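Local coordinates for carboxysome assembly protein CcmN (Synechococcus elongatus, PDB 7D6C), which helps build the beta-carboxysome, its N-terminal part binding CcmM, which binds RuBisCO, and its C-terminal peptide binding the shell protein CcmK2, at residues V24-L38 against I46-I60. Sequence-based numbering, arbitrary orientation.
Sequences VTIAADVVIAPGVLL and IEIASGVCIGLGSVI
V31 and I32 pair in parallel with C53 and I54, and L37 and L38 with V59 and I60, which makes 24-38 and 46-60 successive coils of a left-handed beta-helix of the hexapeptide-repeat type in the CcmM-binding N-terminal part. In the first pairing V31 N donates to V52 O, V31 O accepts from I54 N, and A33 N reaches I54 O at 2.9 Å with an N-H...O angle of 163°. L37 repeats the scheme, its N bonding S58 O and its O taking I60 N.

Inside the coils the aliphatic groups interlock. L38 CD2 lies alongside I60 CG1 at 3.5 Å, while its other branch, CD1, meets I48 CD1 tip to tip at 3.9 Å. V36 crosses I54 at about a right angle, CG1 lying 3.8 Å from I54 CG2, and I32 and I54 lie side by side, touching through CG1 of I32 and CD1 of I54. I69, L75 and I81 of the next coil continue this core, whereas V31 and C53 pack on the second CcmN subunit.

Turns set the corners: A33-V36 and G55-S58 are both type II, and S58 OG donates a hydrogen bond to G55 O. At another corner D29 CG sits between the backbone N and the carbonyl carbon (chi1 61°), which turns the carboxylate to G51, and OD1 accepts a hydrogen bond at 2.9 Å from G51 N, which approaches from 54° above the carboxylate plane.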
loop_
_atom_site.group_PDB
_atom_site.type_symbol
_atom_site.label_atom_id
_atom_site.label_comp_id
_atom_site.label_asym_id
_atom_site.label_seq_id
_atom_site.Cartn_x
_atom_site.Cartn_y
_atom_site.Cartn_z
ATOM N N VAL F 24 -9.163 -0.224 19.326
ATOM C CA VAL F 24 -9.659 0.784 18.391
ATOM C C VAL F 24 -11.044 1.206 18.872
ATOM O O VAL F 24 -11.814 0.405 19.379
ATOM C CB VAL F 24 -9.726 0.239 16.947
ATOM C CG1 VAL F 24 -10.061 1.340 15.967
ATOM C CG2 VAL F 24 -8.428 -0.395 16.568
ATOM N N THR F 25 -11.383 2.446 18.691
ATOM C CA THR F 25 -12.582 2.975 19.275
ATOM C C THR F 25 -13.388 3.673 18.185
ATOM O O THR F 25 -13.294 4.892 18.255
ATOM C CB THR F 25 -12.311 3.946 20.418
ATOM O OG1 THR F 25 -11.789 5.208 19.914
ATOM C CG2 THR F 25 -11.117 3.545 21.335
ATOM N N ILE F 26 -14.271 3.153 17.182
ATOM C CA ILE F 26 -14.596 3.879 15.881
ATOM C C ILE F 26 -15.797 4.849 15.897
ATOM O O ILE F 26 -16.796 4.632 16.550
ATOM C CB ILE F 26 -14.689 2.866 14.734
ATOM C CG1 ILE F 26 -13.414 2.060 14.561
ATOM C CG2 ILE F 26 -14.955 3.522 13.382
ATOM C CD1 ILE F 26 -13.473 0.899 13.376
ATOM N N ALA F 27 -15.689 5.908 15.059
ATOM C CA ALA F 27 -16.657 7.012 14.977
ATOM C C ALA F 27 -17.757 6.748 13.952
ATOM O O ALA F 27 -17.501 6.376 12.805
ATOM C CB ALA F 27 -15.991 8.342 14.683
ATOM N N ALA F 28 -19.021 6.971 14.379
ATOM C CA ALA F 28 -20.155 6.402 13.644
ATOM C C ALA F 28 -20.202 6.889 12.207
ATOM O O ALA F 28 -20.694 6.161 11.343
ATOM C CB ALA F 28 -21.439 6.720 14.386
ATOM N N ASP F 29 -19.674 8.089 11.917
ATOM C CA ASP F 29 -19.723 8.639 10.565
ATOM C C ASP F 29 -18.454 8.366 9.747
ATOM O O ASP F 29 -18.285 8.944 8.667
ATOM C CB ASP F 29 -20.011 10.137 10.633
ATOM C CG ASP F 29 -18.944 10.894 11.384
ATOM O OD1 ASP F 29 -17.948 10.257 11.797
ATOM O OD2 ASP F 29 -19.101 12.129 11.556
ATOM N N VAL F 30 -17.566 7.507 10.241
ATOM C CA VAL F 30 -16.321 7.167 9.569
ATOM C C VAL F 30 -16.617 6.206 8.433
ATOM O O VAL F 30 -17.519 5.369 8.518
ATOM C CB VAL F 30 -15.316 6.562 10.571
ATOM C CG1 VAL F 30 -14.174 5.835 9.849
ATOM C CG2 VAL F 30 -14.762 7.627 11.482
ATOM N N VAL F 31 -15.857 6.338 7.352
ATOM C CA VAL F 31 -15.968 5.473 6.193
ATOM C C VAL F 31 -14.627 4.786 6.014
ATOM O O VAL F 31 -13.614 5.457 5.786
ATOM C CB VAL F 31 -16.340 6.275 4.940
ATOM C CG1 VAL F 31 -16.606 5.339 3.751
ATOM C CG2 VAL F 31 -17.514 7.218 5.240
ATOM N N ILE F 32 -14.611 3.458 6.130
ATOM C CA ILE F 32 -13.392 2.669 5.968
ATOM C C ILE F 32 -13.578 1.725 4.795
ATOM O O ILE F 32 -14.488 0.883 4.813
ATOM C CB ILE F 32 -13.038 1.868 7.230
ATOM C CG1 ILE F 32 -12.780 2.804 8.417
ATOM C CG2 ILE F 32 -11.827 0.971 6.943
ATOM C CD1 ILE F 32 -12.926 2.124 9.765
ATOM N N ALA F 33 -12.696 1.831 3.798
ATOM C CA ALA F 33 -12.782 0.954 2.636
ATOM C C ALA F 33 -12.466 -0.489 3.020
ATOM O O ALA F 33 -11.758 -0.746 4.002
ATOM C CB ALA F 33 -11.822 1.410 1.548
ATOM N N PRO F 34 -12.976 -1.453 2.258
ATOM C CA PRO F 34 -12.689 -2.863 2.564
ATOM C C PRO F 34 -11.209 -3.196 2.412
ATOM O O PRO F 34 -10.516 -2.681 1.526
ATOM C CB PRO F 34 -13.540 -3.621 1.541
ATOM C CG PRO F 34 -14.636 -2.685 1.218
ATOM C CD PRO F 34 -14.023 -1.317 1.237
ATOM N N GLY F 35 -10.724 -4.069 3.289
ATOM C CA GLY F 35 -9.340 -4.459 3.212
ATOM C C GLY F 35 -8.384 -3.522 3.900
ATOM O O GLY F 35 -7.163 -3.754 3.857
ATOM N N VAL F 36 -8.888 -2.472 4.544
ATOM C CA VAL F 36 -8.009 -1.669 5.382
ATOM C C VAL F 36 -7.685 -2.424 6.671
ATOM O O VAL F 36 -8.503 -3.188 7.204
ATOM C CB VAL F 36 -8.639 -0.298 5.640
ATOM C CG1 VAL F 36 -7.903 0.424 6.755
ATOM C CG2 VAL F 36 -8.605 0.504 4.356
ATOM N N LEU F 37 -6.460 -2.253 7.149
ATOM C CA LEU F 37 -5.933 -3.031 8.258
ATOM C C LEU F 37 -5.569 -2.069 9.370
ATOM O O LEU F 37 -4.563 -1.355 9.261
ATOM C CB LEU F 37 -4.721 -3.837 7.812
ATOM C CG LEU F 37 -5.046 -4.764 6.649
ATOM C CD1 LEU F 37 -3.785 -5.396 6.087
ATOM C CD2 LEU F 37 -6.019 -5.798 7.177
ATOM N N LEU F 38 -6.393 -2.048 10.434
ATOM C CA LEU F 38 -6.110 -1.277 11.650
ATOM C C LEU F 38 -5.527 -2.210 12.706
ATOM O O LEU F 38 -6.246 -3.038 13.277
ATOM C CB LEU F 38 -7.372 -0.606 12.173
ATOM C CG LEU F 38 -8.163 0.101 11.083
ATOM C CD1 LEU F 38 -9.324 0.874 11.665
ATOM C CD2 LEU F 38 -7.250 1.027 10.331
ATOM N N ILE F 46 -5.512 2.828 18.257
ATOM C CA ILE F 46 -5.817 3.663 17.100
ATOM C C ILE F 46 -7.087 4.443 17.408
ATOM O O ILE F 46 -8.044 3.886 17.953
ATOM C CB ILE F 46 -5.975 2.800 15.827
ATOM C CG1 ILE F 46 -4.608 2.274 15.377
ATOM C CG2 ILE F 46 -6.657 3.585 14.685
ATOM C CD1 ILE F 46 -4.672 1.238 14.252
ATOM N N GLU F 47 -7.089 5.731 17.081
ATOM C CA GLU F 47 -8.227 6.615 17.313
ATOM C C GLU F 47 -8.500 7.405 16.042
ATOM O O GLU F 47 -7.604 8.091 15.541
ATOM C CB GLU F 47 -7.962 7.560 18.492
ATOM C CG GLU F 47 -9.121 8.478 18.912
ATOM C CD GLU F 47 -8.749 9.459 20.054
ATOM O OE1 GLU F 47 -7.750 9.222 20.773
ATOM O OE2 GLU F 47 -9.462 10.476 20.235
ATOM N N ILE F 48 -9.731 7.309 15.528
ATOM C CA ILE F 48 -10.127 7.935 14.268
ATOM C C ILE F 48 -11.344 8.817 14.530
ATOM O O ILE F 48 -12.352 8.329 15.031
ATOM C CB ILE F 48 -10.447 6.882 13.190
ATOM C CG1 ILE F 48 -9.241 5.978 12.937
ATOM C CG2 ILE F 48 -10.951 7.506 11.900
ATOM C CD1 ILE F 48 -9.642 4.650 12.409
ATOM N N ALA F 49 -11.275 10.093 14.163
ATOM C CA ALA F 49 -12.313 11.034 14.564
ATOM C C ALA F 49 -13.466 11.067 13.549
ATOM O O ALA F 49 -13.660 10.135 12.763
ATOM C CB ALA F 49 -11.694 12.421 14.781
ATOM N N SER F 50 -14.218 12.168 13.537
ATOM C CA SER F 50 -15.508 12.254 12.870
ATOM C C SER F 50 -15.306 12.620 11.410
ATOM O O SER F 50 -14.548 13.540 11.091
ATOM C CB SER F 50 -16.365 13.332 13.532
ATOM O OG SER F 50 -16.546 13.058 14.919
ATOM N N GLY F 51 -15.999 11.914 10.522
ATOM C CA GLY F 51 -15.988 12.283 9.121
ATOM C C GLY F 51 -14.785 11.819 8.338
ATOM O O GLY F 51 -14.681 12.140 7.150
ATOM N N VAL F 52 -13.882 11.073 8.966
ATOM C CA VAL F 52 -12.733 10.495 8.293
ATOM C C VAL F 52 -13.126 9.455 7.253
ATOM O O VAL F 52 -14.089 8.695 7.419
ATOM C CB VAL F 52 -11.802 9.897 9.360
ATOM C CG1 VAL F 52 -10.772 8.952 8.729
ATOM C CG2 VAL F 52 -11.079 11.035 10.055
ATOM N N CYS F 53 -12.338 9.412 6.175
ATOM C CA CYS F 53 -12.399 8.378 5.150
ATOM C C CYS F 53 -11.026 7.757 5.007
ATOM O O CYS F 53 -10.028 8.478 4.930
ATOM C CB CYS F 53 -12.818 8.965 3.821
ATOM S SG CYS F 53 -14.230 9.994 4.042
ATOM N N ILE F 54 -10.977 6.430 4.951
ATOM C CA ILE F 54 -9.735 5.704 4.739
ATOM C C ILE F 54 -9.878 4.861 3.491
ATOM O O ILE F 54 -10.740 3.975 3.425
ATOM C CB ILE F 54 -9.377 4.824 5.937
ATOM C CG1 ILE F 54 -9.428 5.672 7.235
ATOM C CG2 ILE F 54 -8.040 4.089 5.649
ATOM C CD1 ILE F 54 -9.335 4.873 8.487
ATOM N N GLY F 55 -8.995 5.103 2.527
ATOM C CA GLY F 55 -9.091 4.459 1.238
ATOM C C GLY F 55 -8.571 3.031 1.201
ATOM O O GLY F 55 -7.796 2.571 2.045
ATOM N N LEU F 56 -9.037 2.341 0.165
ATOM C CA LEU F 56 -8.628 0.981 -0.178
ATOM C C LEU F 56 -7.160 0.704 0.132
ATOM O O LEU F 56 -6.279 1.523 -0.144
ATOM C CB LEU F 56 -8.882 0.771 -1.671
ATOM C CG LEU F 56 -8.696 -0.657 -2.121
ATOM C CD1 LEU F 56 -9.510 -1.544 -1.185
ATOM C CD2 LEU F 56 -9.131 -0.797 -3.571
ATOM N N GLY F 57 -6.897 -0.473 0.696
ATOM C CA GLY F 57 -5.522 -0.909 0.867
ATOM C C GLY F 57 -4.689 -0.136 1.870
ATOM O O GLY F 57 -3.460 -0.273 1.869
ATOM N N SER F 58 -5.304 0.681 2.724
ATOM C CA SER F 58 -4.509 1.415 3.696
ATOM C C SER F 58 -4.187 0.507 4.868
ATOM O O SER F 58 -4.825 -0.526 5.072
ATOM C CB SER F 58 -5.237 2.674 4.162
ATOM O OG SER F 58 -5.309 3.650 3.131
ATOM N N VAL F 59 -3.144 0.861 5.605
ATOM C CA VAL F 59 -2.728 0.052 6.746
ATOM C C VAL F 59 -2.304 1.000 7.849
ATOM O O VAL F 59 -1.370 1.790 7.668
ATOM C CB VAL F 59 -1.583 -0.915 6.414
ATOM C CG1 VAL F 59 -1.025 -1.559 7.705
ATOM C CG2 VAL F 59 -2.053 -1.980 5.419
ATOM N N ILE F 60 -2.997 0.940 8.978
ATOM C CA ILE F 60 -2.673 1.747 10.142
ATOM C C ILE F 60 -2.143 0.804 11.205
ATOM O O ILE F 60 -2.870 -0.090 11.663
ATOM C CB ILE F 60 -3.894 2.529 10.653
ATOM C CG1 ILE F 60 -4.645 3.171 9.482
ATOM C CG2 ILE F 60 -3.456 3.578 11.632
ATOM C CD1 ILE F 60 -3.923 4.343 8.834
#